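Local coordinates for CoA binding domain protein (Escherichia coli, PDB 3QA9) that is of unknown function but belongs to the CoA-binding domain proteins of the Rossmann-fold class, at residues I22-A27 with I37-L42. Numbering follows the deposited sequence.
Sequences IALVGA and IVMKYL
Leu24 and Met39 meet without any flat group between them: the one aromatic ring of the two segments, Tyr41, belongs to the other side of the helix, where it stacks on His45 and makes an edge-to-face contact with His134. What faces the strand is aliphatic. Leu24 CG stands anti to the backbone N (chi1 -164°), and from there CD1 reaches the helix at the root of Met39, 3.8 Å from Met39 CB and 3.9 Å from Met39 CA. Two further branches, one from the residue before Met39 and one from the turn after it, approach Leu24 CD1: Val38 CG1, more loosely, at 4.5 Å and Leu42 CD1 at 4.3 Å. Val38 and Leu42 are one turn apart, tied by the Leu42 N to Val38 O hydrogen bond of 2.9 Å. The Met39 side chain runs extended past Leu24 and brings SD to 4.4 Å from Ala27 CB. Ala27 closes a type II turn begun at Leu24, with Gly26 in the positive-phi position. Strand 21-25 and helix 34-43 are the first two elements of a beta-alpha-beta unit in a Rossmann-like parallel sheet; the short segment axes run nearly antiparallel, at 165°. Val49, on the neighbouring strand 48-52, touches Leu24, Met39 and Leu42 alike, while Phe81 bears on Leu24 and Val38. Ile22, Ala23 and Leu24 pair their backbones with the flanking strands, and the helix bonds within itself; with the segment axes 10.3 Å apart, helix and sheet are joined here by buried side-chain packing, with dispersion and exclusion of water as its chemistry.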
ATOM      1  N   ILE A  22      -0.119   7.500  -0.743  1.00 19.22           N
ATOM      2  CA  ILE A  22       0.042   6.159  -0.174  1.00 19.59           C
ATOM      3  C   ILE A  22       0.591   6.078   1.244  1.00 19.58           C
ATOM      4  O   ILE A  22       1.539   6.774   1.591  1.00 21.72           O
ATOM      5  CB  ILE A  22       1.019   5.301  -1.023  1.00 19.32           C
ATOM      6  CG1 ILE A  22       0.828   5.579  -2.514  1.00 22.07           C
ATOM      7  CG2 ILE A  22       0.817   3.823  -0.707  1.00 19.07           C
ATOM      8  CD1 ILE A  22      -0.531   5.208  -3.046  1.00 22.18           C
ATOM      9  N   ALA A  23      -0.006   5.213   2.054  1.00 18.70           N
ATOM     10  CA  ALA A  23       0.484   4.951   3.405  1.00 18.94           C
ATOM     11  C   ALA A  23       1.052   3.552   3.276  1.00 18.57           C
ATOM     12  O   ALA A  23       0.329   2.600   3.036  1.00 18.25           O
ATOM     13  CB  ALA A  23      -0.638   4.975   4.413  1.00 18.03           C
ATOM     14  N   LEU A  24       2.363   3.433   3.404  1.00 18.97           N
ATOM     15  CA  LEU A  24       2.988   2.136   3.258  1.00 17.46           C
ATOM     16  C   LEU A  24       3.271   1.529   4.612  1.00 19.24           C
ATOM     17  O   LEU A  24       4.201   1.914   5.309  1.00 17.26           O
ATOM     18  CB  LEU A  24       4.259   2.285   2.430  1.00 17.78           C
ATOM     19  CG  LEU A  24       4.821   0.986   1.876  1.00 18.47           C
ATOM     20  CD1 LEU A  24       5.317   1.199   0.477  1.00 16.73           C
ATOM     21  CD2 LEU A  24       5.903   0.449   2.783  1.00 16.65           C
ATOM     22  N   VAL A  25       2.430   0.582   4.986  1.00 17.28           N
ATOM     23  CA  VAL A  25       2.550  -0.086   6.261  1.00 19.05           C
ATOM     24  C   VAL A  25       3.564  -1.209   6.288  1.00 18.82           C
ATOM     25  O   VAL A  25       3.508  -2.113   5.481  1.00 16.58           O
ATOM     26  CB  VAL A  25       1.188  -0.612   6.678  1.00 19.69           C
ATOM     27  CG1 VAL A  25       1.320  -1.444   7.924  1.00 20.50           C
ATOM     28  CG2 VAL A  25       0.253   0.546   6.888  1.00 19.27           C
ATOM     29  N   GLY A  26       4.486  -1.151   7.241  1.00 18.91           N
ATOM     30  CA  GLY A  26       5.515  -2.170   7.330  1.00 18.05           C
ATOM     31  C   GLY A  26       6.792  -1.704   6.667  1.00 18.76           C
ATOM     32  O   GLY A  26       7.679  -2.487   6.347  1.00 17.78           O
ATOM     33  N   ALA A  27       6.860  -0.402   6.450  1.00 18.19           N
ATOM     34  CA  ALA A  27       8.017   0.210   5.828  1.00 19.21           C
ATOM     35  C   ALA A  27       9.247  -0.169   6.603  1.00 20.68           C
ATOM     36  O   ALA A  27       9.207  -0.329   7.813  1.00 18.35           O
ATOM     37  CB  ALA A  27       7.881   1.684   5.825  1.00 18.39           C
ATOM     38  N   ILE A  37      12.165  -1.465  -1.173  1.00 13.34           N
ATOM     39  CA  ILE A  37      12.251  -1.389  -2.627  1.00 14.88           C
ATOM     40  C   ILE A  37      10.989  -0.790  -3.247  1.00 15.02           C
ATOM     41  O   ILE A  37      11.065   0.118  -4.080  1.00 14.62           O
ATOM     42  CB  ILE A  37      12.493  -2.780  -3.236  1.00 15.00           C
ATOM     43  CG1 ILE A  37      13.856  -3.314  -2.786  1.00 13.72           C
ATOM     44  CG2 ILE A  37      12.414  -2.703  -4.748  1.00 15.22           C
ATOM     45  CD1 ILE A  37      14.103  -4.774  -3.176  1.00 14.67           C
ATOM     46  N   VAL A  38       9.831  -1.298  -2.838  1.00 14.26           N
ATOM     47  CA  VAL A  38       8.562  -0.804  -3.361  1.00 13.34           C
ATOM     48  C   VAL A  38       8.375   0.663  -2.988  1.00 14.65           C
ATOM     49  O   VAL A  38       7.956   1.473  -3.811  1.00 14.88           O
ATOM     50  CB  VAL A  38       7.377  -1.632  -2.814  1.00 13.17           C
ATOM     51  CG1 VAL A  38       6.052  -1.051  -3.300  1.00 14.21           C
ATOM     52  CG2 VAL A  38       7.520  -3.088  -3.268  1.00 12.67           C
ATOM     53  N   MET A  39       8.698   1.018  -1.752  1.00 14.80           N
ATOM     54  CA  MET A  39       8.538   2.404  -1.353  1.00 15.64           C
ATOM     55  C   MET A  39       9.405   3.337  -2.193  1.00 15.92           C
ATOM     56  O   MET A  39       8.939   4.386  -2.643  1.00 17.08           O
ATOM     57  CB  MET A  39       8.867   2.591   0.125  1.00 16.18           C
ATOM     58  CG  MET A  39       8.592   4.009   0.597  1.00 17.94           C
ATOM     59  SD  MET A  39       8.712   4.202   2.371  1.00 21.64           S
ATOM     60  CE  MET A  39       9.091   5.964   2.466  1.00 21.87           C
ATOM     61  N   LYS A  40      10.661   2.963  -2.412  1.00 14.19           N
ATOM     62  CA  LYS A  40      11.547   3.810  -3.203  1.00 14.09           C
ATOM     63  C   LYS A  40      11.035   3.903  -4.637  1.00 13.74           C
ATOM     64  O   LYS A  40      11.031   4.980  -5.236  1.00 10.94           O
ATOM     65  CB  LYS A  40      12.980   3.267  -3.185  1.00 15.24           C
ATOM     66  CG  LYS A  40      13.960   4.162  -3.928  1.00 16.25           C
ATOM     67  CD  LYS A  40      15.394   3.699  -3.777  1.00 19.68           C
ATOM     68  CE  LYS A  40      16.318   4.578  -4.596  1.00 22.28           C
ATOM     69  NZ  LYS A  40      17.737   4.189  -4.447  1.00 24.72           N
ATOM     70  N   TYR A  41      10.594   2.775  -5.187  1.00 12.51           N
ATOM     71  CA  TYR A  41      10.069   2.766  -6.547  1.00 13.49           C
ATOM     72  C   TYR A  41       8.903   3.748  -6.666  1.00 14.58           C
ATOM     73  O   TYR A  41       8.843   4.543  -7.599  1.00 14.34           O
ATOM     74  CB  TYR A  41       9.579   1.369  -6.927  1.00 13.52           C
ATOM     75  CG  TYR A  41       8.935   1.303  -8.293  1.00 15.52           C
ATOM     76  CD1 TYR A  41       9.683   0.974  -9.425  1.00 14.62           C
ATOM     77  CD2 TYR A  41       7.576   1.577  -8.458  1.00 15.09           C
ATOM     78  CE1 TYR A  41       9.094   0.918 -10.688  1.00 16.28           C
ATOM     79  CE2 TYR A  41       6.976   1.527  -9.719  1.00 14.64           C
ATOM     80  CZ  TYR A  41       7.740   1.195 -10.828  1.00 16.61           C
ATOM     81  OH  TYR A  41       7.144   1.129 -12.071  1.00 16.55           O
ATOM     82  N   LEU A  42       7.972   3.683  -5.721  1.00 15.32           N
ATOM     83  CA  LEU A  42       6.818   4.575  -5.750  1.00 14.70           C
ATOM     84  C   LEU A  42       7.247   6.042  -5.649  1.00 15.87           C
ATOM     85  O   LEU A  42       6.745   6.896  -6.391  1.00 17.10           O
ATOM     86  CB  LEU A  42       5.844   4.211  -4.624  1.00 16.25           C
ATOM     87  CG  LEU A  42       5.194   2.829  -4.778  1.00 14.76           C
ATOM     88  CD1 LEU A  42       4.358   2.498  -3.555  1.00 17.56           C
ATOM     89  CD2 LEU A  42       4.330   2.816  -6.033  1.00 16.85           C
TER